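Local coordinates for protein serine-threonine phosphatase 2C (Toxoplasma gondii, PDB 2I44) that binds calcium ions and probably removes phosphate groups from the serine and threonine residues of other proteins, at residues W269-A274 with L300-S305; M282-R285 with N290-Q293. One frame throughout, in Å; residues are numbered along the deposited sequence.

Contact 1. Residues W269-A274 with L300-S305; sequences WDVMSA and LAEQQS
The side-chain amide of Q303 meets V271 through one face: the methyl CG2 of V271 sits above the amide plane, 3.4 Å from OE1 and 3.6 Å from CD of Q303, with NE2 a little farther off. The second flat group is the indole of W269. W269 closes helix 266-269, and the loop that follows runs past one edge of its buried indole. Two carbonyl oxygens of the loop lie in the indole plane at that edge, M272 O coming within 3.3 Å of W269 CE3 and S273 O lying farther along the same ring. R159 O accepts a hydrogen bond from W269 NE1, and F174 stacks edge-to-face with the indole.

V271 acts as a fork. Its CG1 stands anti to the backbone N (chi1 -177°) and touches E302 CG at 3.9 Å, while CG2 takes the neighbouring Q303. The selenomethionine M272 starts off to one side, but bends at chi2 (-67°) and chi3 bring its terminal CE to 3.8 Å from E302 CB, so that both loop residues press on the same side of the glutamate's CB-CG stem. T299, just ahead of L300 on helix 291-305, also touches V271 and M272. The carboxylate of E302 turns instead to R306, where OE2 forms a salt bridge with NE.

S273 then N-caps helix 274-286, and Q303 lies with its side chain about 6 Å from that of the calcium ligand D311. What joins loop and helix here is methyl groups against the face of an amide and the aliphatic stem of a glutamate. The touching residues are partly exposed, the E302 carboxylate is paired with R306 outside the packing, and the contact depends on shape rather than on directional bonds.

Contact 2. Residues M282-R285 with N290-Q293; sequences MQAR and NPAQ
N290 OD1 is the polar focus of this helix-to-helix turn, and A284 CB approaches the backbone of the same residue, 4.3 Å from its carbonyl C. The oxygen accepts the N-H of Q293 at 3.0 Å with an angle of 160° at the hydrogen, a nearly straight N-cap bond that opens helix 291-305. The donor nonetheless stands well above the amide plane, 66° out of it. With CG anti to the backbone N (chi1 -171°), the amide folds back over the first turn; A292 N also lies 3.1 Å from OD1.

P291, the first helical residue, has no N-H that would need capping, and its rigid ring provides the apolar half of the junction. A284 points its methyl toward the proline, CB lying 3.6 Å from P291 CA and 4.3 Å from P291 CB. On the next residue, R285, both the backbone N and CB rest near P291 CG, the N at 4.1 Å. The guanidinium leads away to a salt bridge between NH2 and D23 OD2.

P291 and R285 both touch F319 of strand 313-320, and P16 also touches the proline. The small methyl lets the backbones come close, with CA atoms of A284 and P291 5.0 Å apart, so the turn combines local polar capping with apolar contact between its helices.

In the fold
Both contacts hold helix 291-305 to the chain preceding it, contact 2 at its first turn and contact 1 at its last, with centres 15 Å apart and no direct touch. Contact 2 is partly buried, its helix pair lying on strands 22-29 and 313-320; alanine and proline fit that close packing. Contact 1 is a surface seam beside the calcium-binding region, between a loop and longer, amphipathic side chains. Both send a charged end to an outside salt-bridge partner, E302 to R306 and R285 to D23, but the asparagine cap that takes up an N-H of helix 291-305 belongs to contact 2. Together they pack both helix ends against the preceding chain, beside one sheet of the PP2C sandwich.

Contact 1. Residues W269-A274 with L300-S305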
loop_
_atom_site.group_PDB
_atom_site.type_symbol
_atom_site.label_atom_id
_atom_site.label_comp_id
_atom_site.label_asym_id
_atom_site.label_seq_id
_atom_site.Cartn_x
_atom_site.Cartn_y
_atom_site.Cartn_z
ATOM N N TRP A 269 -0.781 4.458 11.311
ATOM C CA TRP A 269 -0.655 5.893 11.086
ATOM C C TRP A 269 -1.682 6.795 11.769
ATOM O O TRP A 269 -1.392 7.951 12.046
ATOM C CB TRP A 269 -0.629 6.160 9.580
ATOM C CG TRP A 269 0.450 5.372 8.888
ATOM C CD1 TRP A 269 0.305 4.554 7.801
ATOM C CD2 TRP A 269 1.839 5.337 9.235
ATOM N NE1 TRP A 269 1.519 4.017 7.450
ATOM C CE2 TRP A 269 2.479 4.483 8.311
ATOM C CE3 TRP A 269 2.607 5.949 10.236
ATOM C CZ2 TRP A 269 3.857 4.222 8.356
ATOM C CZ3 TRP A 269 3.987 5.688 10.282
ATOM C CH2 TRP A 269 4.592 4.831 9.345
ATOM N N ASP A 270 -2.877 6.292 12.035
ATOM C CA ASP A 270 -3.853 7.136 12.708
ATOM C C ASP A 270 -3.342 7.466 14.109
ATOM O O ASP A 270 -3.772 8.438 14.725
ATOM C CB ASP A 270 -5.222 6.449 12.779
ATOM C CG ASP A 270 -5.936 6.432 11.430
ATOM O OD1 ASP A 270 -5.576 7.259 10.556
ATOM O OD2 ASP A 270 -6.862 5.610 11.247
ATOM N N VAL A 271 -2.393 6.669 14.592
ATOM C CA VAL A 271 -1.824 6.892 15.914
ATOM C C VAL A 271 -0.405 7.467 15.905
ATOM O O VAL A 271 -0.117 8.439 16.613
ATOM C CB VAL A 271 -1.803 5.590 16.739
ATOM C CG1 VAL A 271 -1.264 5.873 18.126
ATOM C CG2 VAL A 271 -3.207 4.993 16.820
HETATM N N MSE A 272 0.470 6.876 15.099
HETATM C CA MSE A 272 1.871 7.301 15.031
HETATM C C MSE A 272 2.261 8.167 13.823
HETATM O O MSE A 272 1.772 7.958 12.719
HETATM C CB MSE A 272 2.767 6.059 15.047
HETATM C CG MSE A 272 2.588 5.152 16.254
HETATM SE SE MSE A 272 3.170 6.031 17.879
HETATM C CE MSE A 272 1.884 5.276 19.118
ATOM N N SER A 273 3.156 9.129 14.048
ATOM C CA SER A 273 3.660 10.001 12.973
ATOM C C SER A 273 4.811 9.259 12.286
ATOM O O SER A 273 5.309 8.271 12.816
ATOM C CB SER A 273 4.221 11.303 13.540
ATOM O OG SER A 273 5.523 11.087 14.061
ATOM N N ALA A 274 5.241 9.743 11.125
ATOM C CA ALA A 274 6.331 9.095 10.395
ATOM C C ALA A 274 7.595 9.011 11.254
ATOM O O ALA A 274 8.214 7.949 11.365
ATOM C CB ALA A 274 6.619 9.851 9.092
ATOM N N LEU A 300 -0.660 -0.589 19.877
ATOM C CA LEU A 300 -1.729 -1.199 20.655
ATOM C C LEU A 300 -1.704 -0.730 22.110
ATOM O O LEU A 300 -2.752 -0.491 22.709
ATOM C CB LEU A 300 -1.620 -2.725 20.585
ATOM C CG LEU A 300 -2.015 -3.362 19.248
ATOM C CD1 LEU A 300 -1.599 -4.826 19.197
ATOM C CD2 LEU A 300 -3.517 -3.233 19.068
ATOM N N ALA A 301 -0.510 -0.590 22.673
ATOM C CA ALA A 301 -0.376 -0.135 24.049
ATOM C C ALA A 301 -0.920 1.288 24.177
ATOM O O ALA A 301 -1.653 1.599 25.112
ATOM C CB ALA A 301 1.086 -0.176 24.470
ATOM N N GLU A 302 -0.562 2.145 23.227
ATOM C CA GLU A 302 -1.015 3.531 23.232
ATOM C C GLU A 302 -2.530 3.606 23.121
ATOM O O GLU A 302 -3.175 4.419 23.791
ATOM C CB GLU A 302 -0.381 4.297 22.071
ATOM C CG GLU A 302 -0.803 5.759 21.971
ATOM C CD GLU A 302 -0.531 6.537 23.250
ATOM O OE1 GLU A 302 0.465 6.226 23.938
ATOM O OE2 GLU A 302 -1.304 7.465 23.563
ATOM N N GLN A 303 -3.101 2.759 22.272
ATOM C CA GLN A 303 -4.540 2.744 22.091
ATOM C C GLN A 303 -5.242 2.351 23.392
ATOM O O GLN A 303 -6.269 2.941 23.744
ATOM C CB GLN A 303 -4.918 1.789 20.957
ATOM C CG GLN A 303 -4.574 2.305 19.546
ATOM C CD GLN A 303 -5.480 3.437 19.065
ATOM O OE1 GLN A 303 -5.991 3.397 17.942
ATOM N NE2 GLN A 303 -5.668 4.451 19.898
ATOM N N GLN A 304 -4.701 1.363 24.106
ATOM C CA GLN A 304 -5.302 0.945 25.374
ATOM C C GLN A 304 -5.256 2.129 26.329
ATOM O O GLN A 304 -6.236 2.444 26.998
ATOM C CB GLN A 304 -4.524 -0.204 26.023
ATOM C CG GLN A 304 -4.406 -1.480 25.215
ATOM C CD GLN A 304 -3.847 -2.625 26.050
ATOM O OE1 GLN A 304 -4.587 -3.300 26.771
ATOM N NE2 GLN A 304 -2.533 -2.832 25.973
ATOM N N SER A 305 -4.094 2.768 26.379
ATOM C CA SER A 305 -3.850 3.922 27.232
ATOM C C SER A 305 -4.878 5.024 26.973
ATOM O O SER A 305 -5.177 5.833 27.853
ATOM C CB SER A 305 -2.438 4.450 26.964
ATOM O OG SER A 305 -2.045 5.416 27.922
#

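Contact 2. Residues M282-R285 with N290-Q293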
loop_
_atom_site.group_PDB
_atom_site.type_symbol
_atom_site.label_atom_id
_atom_site.label_comp_id
_atom_site.label_asym_id
_atom_site.label_seq_id
_atom_site.Cartn_x
_atom_site.Cartn_y
_atom_site.Cartn_z
HETATM N N MSE A 282 13.765 1.942 14.299
HETATM C CA MSE A 282 15.222 2.060 14.352
HETATM C C MSE A 282 15.763 1.556 15.684
HETATM O O MSE A 282 16.791 0.879 15.740
HETATM C CB MSE A 282 15.649 3.515 14.153
HETATM C CG MSE A 282 15.548 4.013 12.722
HETATM SE SE MSE A 282 16.662 2.995 11.525
HETATM C CE MSE A 282 18.187 4.209 11.416
ATOM N N GLN A 283 15.065 1.889 16.761
ATOM C CA GLN A 283 15.494 1.454 18.078
ATOM C C GLN A 283 15.351 -0.050 18.240
ATOM O O GLN A 283 16.250 -0.703 18.764
ATOM C CB GLN A 283 14.704 2.163 19.180
ATOM C CG GLN A 283 14.944 1.545 20.555
ATOM C CD GLN A 283 14.755 2.528 21.691
ATOM O OE1 GLN A 283 15.415 3.569 21.739
ATOM N NE2 GLN A 283 13.858 2.200 22.621
ATOM N N ALA A 284 14.225 -0.599 17.791
ATOM C CA ALA A 284 13.995 -2.032 17.908
ATOM C C ALA A 284 15.150 -2.800 17.276
ATOM O O ALA A 284 15.709 -3.719 17.879
ATOM C CB ALA A 284 12.685 -2.412 17.237
ATOM N N ARG A 285 15.510 -2.411 16.060
ATOM C CA ARG A 285 16.592 -3.073 15.354
ATOM C C ARG A 285 17.875 -2.974 16.176
ATOM O O ARG A 285 18.552 -3.973 16.428
ATOM C CB ARG A 285 16.805 -2.414 13.998
ATOM C CG ARG A 285 17.682 -3.221 13.072
ATOM C CD ARG A 285 18.156 -2.383 11.909
ATOM N NE ARG A 285 18.832 -3.202 10.914
ATOM C CZ ARG A 285 19.558 -2.709 9.919
ATOM N NH1 ARG A 285 19.704 -1.395 9.793
ATOM N NH2 ARG A 285 20.140 -3.530 9.052
ATOM N N ASN A 290 12.132 -7.259 17.177
ATOM C CA ASN A 290 11.367 -7.289 15.929
ATOM C C ASN A 290 10.794 -5.889 15.659
ATOM O O ASN A 290 9.817 -5.479 16.276
ATOM C CB ASN A 290 10.226 -8.292 16.051
ATOM C CG ASN A 290 9.521 -8.530 14.739
ATOM O OD1 ASN A 290 9.349 -7.611 13.937
ATOM N ND2 ASN A 290 9.091 -9.768 14.518
ATOM N N PRO A 291 11.385 -5.148 14.711
ATOM C CA PRO A 291 10.931 -3.792 14.375
ATOM C C PRO A 291 9.442 -3.674 14.055
ATOM O O PRO A 291 8.765 -2.774 14.542
ATOM C CB PRO A 291 11.805 -3.420 13.178
ATOM C CG PRO A 291 13.037 -4.261 13.378
ATOM C CD PRO A 291 12.445 -5.577 13.787
ATOM N N ALA A 292 8.944 -4.582 13.225
ATOM C CA ALA A 292 7.539 -4.566 12.833
ATOM C C ALA A 292 6.640 -4.893 14.017
ATOM O O ALA A 292 5.563 -4.319 14.168
ATOM C CB ALA A 292 7.294 -5.561 11.694
ATOM N N GLN A 293 7.076 -5.820 14.861
ATOM C CA GLN A 293 6.274 -6.177 16.017
ATOM C C GLN A 293 6.288 -5.017 17.000
ATOM O O GLN A 293 5.281 -4.724 17.648
ATOM C CB GLN A 293 6.823 -7.435 16.685
ATOM C CG GLN A 293 6.002 -7.904 17.872
ATOM C CD GLN A 293 6.669 -9.043 18.607
ATOM O OE1 GLN A 293 7.814 -8.924 19.040
ATOM N NE2 GLN A 293 5.962 -10.152 18.752
#